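Local structure of glutamine cyclotransferase (Zymomonas mobilis, 3NOL) at residues A[47-52]-A[92-97]; A[96-101]-A[111-116]. The protein catalyses the cyclisation of N-terminal glutamine residues to pyroglutamate with release of ammonia, in a single-chain beta-propeller. All blocks are in the same frame, centred on the assembly; numbering follows the deposited sequence.

Contact 1. Residues A[47-52]-A[92-97]; sequences GFFYRN and ISDWKD. With CA (calcium ion), chain B.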
loop_
_atom_site.group_PDB
_atom_site.type_symbol
_atom_site.label_atom_id
_atom_site.label_comp_id
_atom_site.label_asym_id
_atom_site.label_seq_id
_atom_site.Cartn_x
_atom_site.Cartn_y
_atom_site.Cartn_z
ATOM N N GLY A 47 1.313 -4.967 0.741
ATOM C CA GLY A 47 2.211 -3.816 0.634
ATOM C C GLY A 47 2.575 -3.700 -0.831
ATOM O O GLY A 47 2.708 -4.718 -1.527
ATOM N N PHE A 48 2.659 -2.472 -1.325
ATOM C CA PHE A 48 2.797 -2.271 -2.773
ATOM C C PHE A 48 3.328 -0.881 -3.041
ATOM O O PHE A 48 2.760 0.102 -2.596
ATOM C CB PHE A 48 1.402 -2.464 -3.433
ATOM C CG PHE A 48 1.387 -2.377 -4.924
ATOM C CD1 PHE A 48 2.169 -3.250 -5.703
ATOM C CD2 PHE A 48 0.492 -1.524 -5.570
ATOM C CE1 PHE A 48 2.113 -3.205 -7.121
ATOM C CE2 PHE A 48 0.430 -1.479 -6.983
ATOM C CZ PHE A 48 1.239 -2.311 -7.753
ATOM N N PHE A 49 4.448 -0.794 -3.744
ATOM C CA PHE A 49 4.935 0.521 -4.158
ATOM C C PHE A 49 5.690 0.412 -5.479
ATOM O O PHE A 49 6.034 -0.689 -5.912
ATOM C CB PHE A 49 5.761 1.207 -3.034
ATOM C CG PHE A 49 7.061 0.515 -2.706
ATOM C CD1 PHE A 49 7.148 -0.346 -1.610
ATOM C CD2 PHE A 49 8.197 0.730 -3.475
ATOM C CE1 PHE A 49 8.334 -0.966 -1.284
ATOM C CE2 PHE A 49 9.413 0.096 -3.154
ATOM C CZ PHE A 49 9.478 -0.763 -2.054
ATOM N N TYR A 50 5.931 1.567 -6.091
ATOM C CA TYR A 50 6.689 1.654 -7.319
ATOM C C TYR A 50 8.036 2.288 -6.999
ATOM O O TYR A 50 8.131 3.277 -6.262
ATOM C CB TYR A 50 5.922 2.536 -8.290
ATOM C CG TYR A 50 6.712 2.919 -9.535
ATOM C CD1 TYR A 50 7.617 3.986 -9.520
ATOM C CD2 TYR A 50 6.504 2.228 -10.722
ATOM C CE1 TYR A 50 8.319 4.347 -10.688
ATOM C CE2 TYR A 50 7.174 2.579 -11.887
ATOM C CZ TYR A 50 8.076 3.632 -11.860
ATOM O OH TYR A 50 8.732 3.948 -13.024
ATOM N N ARG A 51 9.099 1.709 -7.530
ATOM C CA ARG A 51 10.426 2.307 -7.363
ATOM C C ARG A 51 11.307 1.854 -8.496
ATOM O O ARG A 51 11.249 0.671 -8.900
ATOM C CB ARG A 51 11.054 1.932 -6.015
ATOM C CG ARG A 51 12.399 2.659 -5.748
ATOM C CD ARG A 51 12.852 2.563 -4.337
ATOM N NE ARG A 51 14.123 3.256 -4.023
ATOM C CZ ARG A 51 15.340 2.840 -4.394
ATOM N NH1 ARG A 51 16.421 3.504 -4.011
ATOM N NH2 ARG A 51 15.488 1.766 -5.158
ATOM N N ASN A 52 12.105 2.796 -9.011
ATOM C CA ASN A 52 13.090 2.523 -10.062
ATOM C C ASN A 52 12.532 1.699 -11.234
ATOM O O ASN A 52 13.173 0.756 -11.729
ATOM C CB ASN A 52 14.383 1.919 -9.479
ATOM C CG ASN A 52 14.144 0.641 -8.673
ATOM O OD1 ASN A 52 14.052 -0.454 -9.219
ATOM N ND2 ASN A 52 14.051 0.789 -7.363
ATOM N N ILE A 92 5.007 -2.458 3.017
ATOM C CA ILE A 92 6.413 -2.179 2.750
ATOM C C ILE A 92 6.531 -0.802 2.104
ATOM O O ILE A 92 5.609 -0.329 1.424
ATOM C CB ILE A 92 7.104 -3.265 1.857
ATOM C CG1 ILE A 92 6.362 -3.447 0.506
ATOM C CG2 ILE A 92 7.233 -4.577 2.618
ATOM C CD1 ILE A 92 7.123 -4.280 -0.526
ATOM N N SER A 93 7.686 -0.180 2.302
ATOM C CA SER A 93 7.989 1.101 1.670
ATOM C C SER A 93 9.488 1.187 1.492
ATOM O O SER A 93 10.259 0.661 2.324
ATOM C CB SER A 93 7.511 2.271 2.537
ATOM O OG SER A 93 7.871 3.526 1.943
ATOM N N ASP A 94 9.898 1.831 0.404
ATOM C CA ASP A 94 11.306 2.223 0.260
ATOM C C ASP A 94 11.649 3.302 1.298
ATOM O O ASP A 94 10.779 4.056 1.784
ATOM C CB ASP A 94 11.609 2.767 -1.141
ATOM C CG ASP A 94 10.746 3.971 -1.488
ATOM O OD1 ASP A 94 9.518 3.825 -1.403
ATOM O OD2 ASP A 94 11.283 5.072 -1.817
ATOM N N TRP A 95 12.934 3.358 1.630
ATOM C CA TRP A 95 13.495 4.509 2.320
ATOM C C TRP A 95 14.956 4.580 1.891
ATOM O O TRP A 95 15.725 3.650 2.139
ATOM C CB TRP A 95 13.378 4.434 3.860
ATOM C CG TRP A 95 13.955 5.676 4.427
ATOM C CD1 TRP A 95 15.216 5.855 4.935
ATOM C CD2 TRP A 95 13.334 6.954 4.424
ATOM N NE1 TRP A 95 15.400 7.176 5.303
ATOM C CE2 TRP A 95 14.259 7.875 4.984
ATOM C CE3 TRP A 95 12.064 7.414 4.028
ATOM C CZ2 TRP A 95 13.958 9.237 5.148
ATOM C CZ3 TRP A 95 11.765 8.778 4.166
ATOM C CH2 TRP A 95 12.709 9.672 4.748
ATOM N N LYS A 96 15.315 5.663 1.199
ATOM C CA LYS A 96 16.653 5.763 0.614
ATOM C C LYS A 96 16.938 4.469 -0.167
ATOM O O LYS A 96 16.148 4.098 -1.042
ATOM C CB LYS A 96 17.711 6.073 1.696
ATOM C CG LYS A 96 17.486 7.469 2.351
ATOM C CD LYS A 96 18.454 7.745 3.486
ATOM C CE LYS A 96 18.248 9.159 4.021
ATOM N NZ LYS A 96 19.175 9.461 5.161
ATOM N N ASP A 97 18.024 3.771 0.155
ATOM C CA ASP A 97 18.373 2.545 -0.585
ATOM C C ASP A 97 17.976 1.290 0.204
ATOM O O ASP A 97 18.563 0.210 0.058
ATOM C CB ASP A 97 19.864 2.543 -0.986
ATOM C CG ASP A 97 20.798 2.725 0.200
ATOM O OD1 ASP A 97 20.311 3.059 1.297
ATOM O OD2 ASP A 97 22.038 2.547 0.023
HETATM CA CA CA B . 1.716 1.744 -1.360
HETATM O O HOH W 1 13.967 5.512 -2.189
HETATM O O HOH W 2 3.737 1.833 -0.079
#
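Phe-49 and Arg-51 of strand 44-51 lie against Ile-92, Ser-93 and Asp-94 of strand 89-95 where two successive blades of the beta-propeller meet. Each segment belongs to the first strand of its four-stranded sheet, and the two run at 34° to each other, joined by side chains and water. Phe-49 carries most of the apolar contact. With its chi1 of 66° CG lies between the backbone N and the carbonyl carbon, and the ring reaches the neighbouring strand. Asp-94 N sits 3.5 Å above one face, offset toward the rim, and Ile-92 O lies near the ring plane, 3.4 Å from Phe-49 CD1. Ile-92 CD1 comes 3.6 Å from Phe-49 CE1, the two side chains meeting at about a right angle. Within its own blade, Phe-49 also meets the ring of Tyr-56. With an alanine in place of Phe-49, a gap would probably open beside Ile-92 and Tyr-56. Gly-47 suits the closest passage of the strands, since a beta carbon would run into Ile-92 N.

Farther out, the extended chain of Arg-51 brings Arg-51 CD to 3.4 Å from Asp-94 CB. The guanidinium is turned 51° from the carboxylate, and Arg-51 NE stays 4.0 Å from Asp-94 OD2. One water bridges them, accepting from Arg-51 NE in the guanidinium plane while donating to Asp-94 OD2 and Lys-96 O; His-134 also hydrogen-bonds OD2. At the inner end of strand 44-51, Phe-48 O binds calcium at 2.3 Å, alongside Glu-176, Leu-177, Glu-178 and Ile-230. The interface itself passes from a buried aromatic contact to opposite charges joined by water, which probably attract each other without a direct salt bridge.

Contact 2. Residues A[96-101]-A[111-116]; sequences KDKIVG and VWNIRN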
loop_
_atom_site.group_PDB
_atom_site.type_symbol
_atom_site.label_atom_id
_atom_site.label_comp_id
_atom_site.label_asym_id
_atom_site.label_seq_id
_atom_site.Cartn_x
_atom_site.Cartn_y
_atom_site.Cartn_z
ATOM N N LYS A 96 15.315 5.663 1.199
ATOM C CA LYS A 96 16.653 5.763 0.614
ATOM C C LYS A 96 16.938 4.469 -0.167
ATOM O O LYS A 96 16.148 4.098 -1.042
ATOM C CB LYS A 96 17.711 6.073 1.696
ATOM C CG LYS A 96 17.486 7.469 2.351
ATOM C CD LYS A 96 18.454 7.745 3.486
ATOM C CE LYS A 96 18.248 9.159 4.021
ATOM N NZ LYS A 96 19.175 9.461 5.161
ATOM N N ASP A 97 18.024 3.771 0.155
ATOM C CA ASP A 97 18.373 2.545 -0.585
ATOM C C ASP A 97 17.976 1.290 0.204
ATOM O O ASP A 97 18.563 0.210 0.058
ATOM C CB ASP A 97 19.864 2.543 -0.986
ATOM C CG ASP A 97 20.798 2.725 0.200
ATOM O OD1 ASP A 97 20.311 3.059 1.297
ATOM O OD2 ASP A 97 22.038 2.547 0.023
ATOM N N LYS A 98 16.943 1.448 1.032
ATOM C CA LYS A 98 16.406 0.365 1.853
ATOM C C LYS A 98 14.938 0.100 1.535
ATOM O O LYS A 98 14.256 0.947 0.947
ATOM C CB LYS A 98 16.526 0.725 3.341
ATOM C CG LYS A 98 17.898 1.217 3.762
ATOM C CD LYS A 98 18.869 0.062 3.870
ATOM C CE LYS A 98 20.169 0.473 4.565
ATOM N NZ LYS A 98 21.297 0.593 3.619
ATOM N N ILE A 99 14.464 -1.068 1.950
ATOM C CA ILE A 99 13.025 -1.321 2.033
ATOM C C ILE A 99 12.745 -1.612 3.500
ATOM O O ILE A 99 13.535 -2.314 4.175
ATOM C CB ILE A 99 12.581 -2.491 1.131
ATOM C CG1 ILE A 99 12.867 -2.143 -0.344
ATOM C CG2 ILE A 99 11.073 -2.853 1.381
ATOM C CD1 ILE A 99 12.479 -3.240 -1.316
ATOM N N VAL A 100 11.654 -1.038 4.000
ATOM C CA VAL A 100 11.209 -1.242 5.373
ATOM C C VAL A 100 9.865 -1.978 5.307
ATOM O O VAL A 100 9.022 -1.690 4.434
ATOM C CB VAL A 100 11.036 0.101 6.121
ATOM C CG1 VAL A 100 10.612 -0.151 7.565
ATOM C CG2 VAL A 100 12.329 0.963 6.039
ATOM N N GLY A 101 9.690 -2.950 6.185
ATOM C CA GLY A 101 8.505 -3.807 6.162
ATOM C C GLY A 101 7.898 -3.957 7.557
ATOM O O GLY A 101 8.628 -4.013 8.563
ATOM N N VAL A 111 14.190 -4.190 8.069
ATOM C CA VAL A 111 14.778 -3.335 7.063
ATOM C C VAL A 111 15.683 -4.207 6.208
ATOM O O VAL A 111 16.496 -4.963 6.747
ATOM C CB VAL A 111 15.632 -2.184 7.673
ATOM C CG1 VAL A 111 16.175 -1.304 6.541
ATOM C CG2 VAL A 111 14.813 -1.347 8.700
ATOM N N TRP A 112 15.489 -4.122 4.888
ATOM C CA TRP A 112 16.336 -4.834 3.915
ATOM C C TRP A 112 17.071 -3.864 2.993
ATOM O O TRP A 112 16.548 -2.777 2.642
ATOM C CB TRP A 112 15.488 -5.817 3.071
ATOM C CG TRP A 112 14.618 -6.811 3.847
ATOM C CD1 TRP A 112 14.984 -8.066 4.293
ATOM C CD2 TRP A 112 13.223 -6.668 4.164
ATOM N NE1 TRP A 112 13.907 -8.689 4.894
ATOM C CE2 TRP A 112 12.820 -7.852 4.842
ATOM C CE3 TRP A 112 12.278 -5.645 3.962
ATOM C CZ2 TRP A 112 11.508 -8.040 5.321
ATOM C CZ3 TRP A 112 10.976 -5.827 4.436
ATOM C CH2 TRP A 112 10.598 -7.031 5.099
ATOM N N ASN A 113 18.294 -4.241 2.604
ATOM C CA ASN A 113 18.966 -3.535 1.514
ATOM C C ASN A 113 18.212 -3.791 0.218
ATOM O O ASN A 113 17.858 -4.926 -0.087
ATOM C CB ASN A 113 20.420 -3.996 1.365
ATOM C CG ASN A 113 21.328 -3.509 2.492
ATOM O OD1 ASN A 113 22.420 -4.052 2.683
ATOM N ND2 ASN A 113 20.897 -2.503 3.233
ATOM N N ILE A 114 17.969 -2.744 -0.565
ATOM C CA ILE A 114 17.177 -2.920 -1.782
ATOM C C ILE A 114 17.866 -3.789 -2.857
ATOM O O ILE A 114 17.178 -4.514 -3.590
ATOM C CB ILE A 114 16.611 -1.574 -2.358
ATOM C CG1 ILE A 114 15.423 -1.875 -3.286
ATOM C CG2 ILE A 114 17.705 -0.788 -3.042
ATOM C CD1 ILE A 114 14.380 -0.766 -3.382
ATOM N N ARG A 115 19.200 -3.737 -2.944
ATOM C CA ARG A 115 19.920 -4.451 -4.022
ATOM C C ARG A 115 19.626 -5.965 -4.055
ATOM O O ARG A 115 19.245 -6.487 -5.104
ATOM C CB ARG A 115 21.443 -4.205 -4.000
ATOM C CG ARG A 115 22.141 -4.875 -5.188
ATOM C CD ARG A 115 23.671 -4.810 -5.205
ATOM N NE ARG A 115 24.163 -5.401 -6.456
ATOM C CZ ARG A 115 25.398 -5.872 -6.648
ATOM N NH1 ARG A 115 25.741 -6.384 -7.833
ATOM N NH2 ARG A 115 26.289 -5.848 -5.650
ATOM N N ASN A 116 19.816 -6.646 -2.914
ATOM C CA ASN A 116 19.619 -8.094 -2.814
ATOM C C ASN A 116 18.605 -8.515 -1.739
ATOM O O ASN A 116 18.460 -9.710 -1.437
ATOM C CB ASN A 116 20.956 -8.820 -2.619
ATOM C CG ASN A 116 21.816 -8.814 -3.892
ATOM O OD1 ASN A 116 21.376 -9.245 -4.974
ATOM N ND2 ASN A 116 23.047 -8.325 -3.765
#
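Ile-99 and Trp-112 pair near the open end of the hairpin made by strands 98-103 and 108-113, the second and third strands of a propeller blade. It is an antiparallel hydrogen-bonded pair: Ile-99 N donates to Trp-112 O at 2.8 Å, and Trp-112 N returns a bond to Ile-99 O, also at 2.8 Å. Lys-98 with Asn-113 and Val-100 with Val-111 are the non-hydrogen-bonded pairs next to it.

Beyond the strand ends, Ile-114 N donates to Asp-97 O at 3.1 Å. Ile-114 can be followed outward from there. Ile-114 CB lies 3.6 Å from Asp-97 O, and Ile-114 CG2 comes closer to Asp-97 O, at 3.4 Å. The other branch, CG1, is carried anti to the backbone N by a chi1 of -160° and passes beside Ile-99 CD1. At the tip, Ile-114 CD1 rests 3.7 Å from Ile-99 CG1, the two isoleucines crossing at about a right angle. Arg-51 and Tyr-56 of the preceding blade touch Ile-114 as well, a setting that suits a branched aliphatic residue.

On the sheet face holding Ile-99 and Trp-112, the indole crosses the isoleucine obliquely, with Trp-112 CE3 4.0 Å from Ile-99 CG2. Its far rim reaches Gly-101, where Trp-112 CZ3 is 3.6 Å from Gly-101 N; a beta carbon on that glycine would collide with the ring. Val-100 and Val-111 put compact branched side chains on the face opposite, as suits a buried strand pair. At the hairpin's open end, Lys-98 NZ makes a salt bridge with OD1 of Asp-97, its neighbour in the same segment. The chemistry thus combines backbone bonds that fix the register with apolar side chains that favour burial, while the charged pair marks the partly exposed margin.

In the fold
From the N terminus, the chain enters 47-52 on the first strand of one blade, winds through that blade's other strands, 54-61, 64-70 and 77-82, and returns at 92-97 on the first strand of the next, where contact 1 closes the loop. The turn at Lys-96 and Asp-97 belongs to both contacts. From it, contact 2 closes a much shorter loop, the hairpin ending at 111-116. The loops follow one another, sharing only this turn, and neither nests in nor crosses the other. Contact 1 ties blade to blade beside the calcium, and contact 2 builds outward within the blade of strands 89-95 to 119-124. Ser-93 O and Val-100 N, 2.8 Å apart and probably hydrogen-bonded, join them.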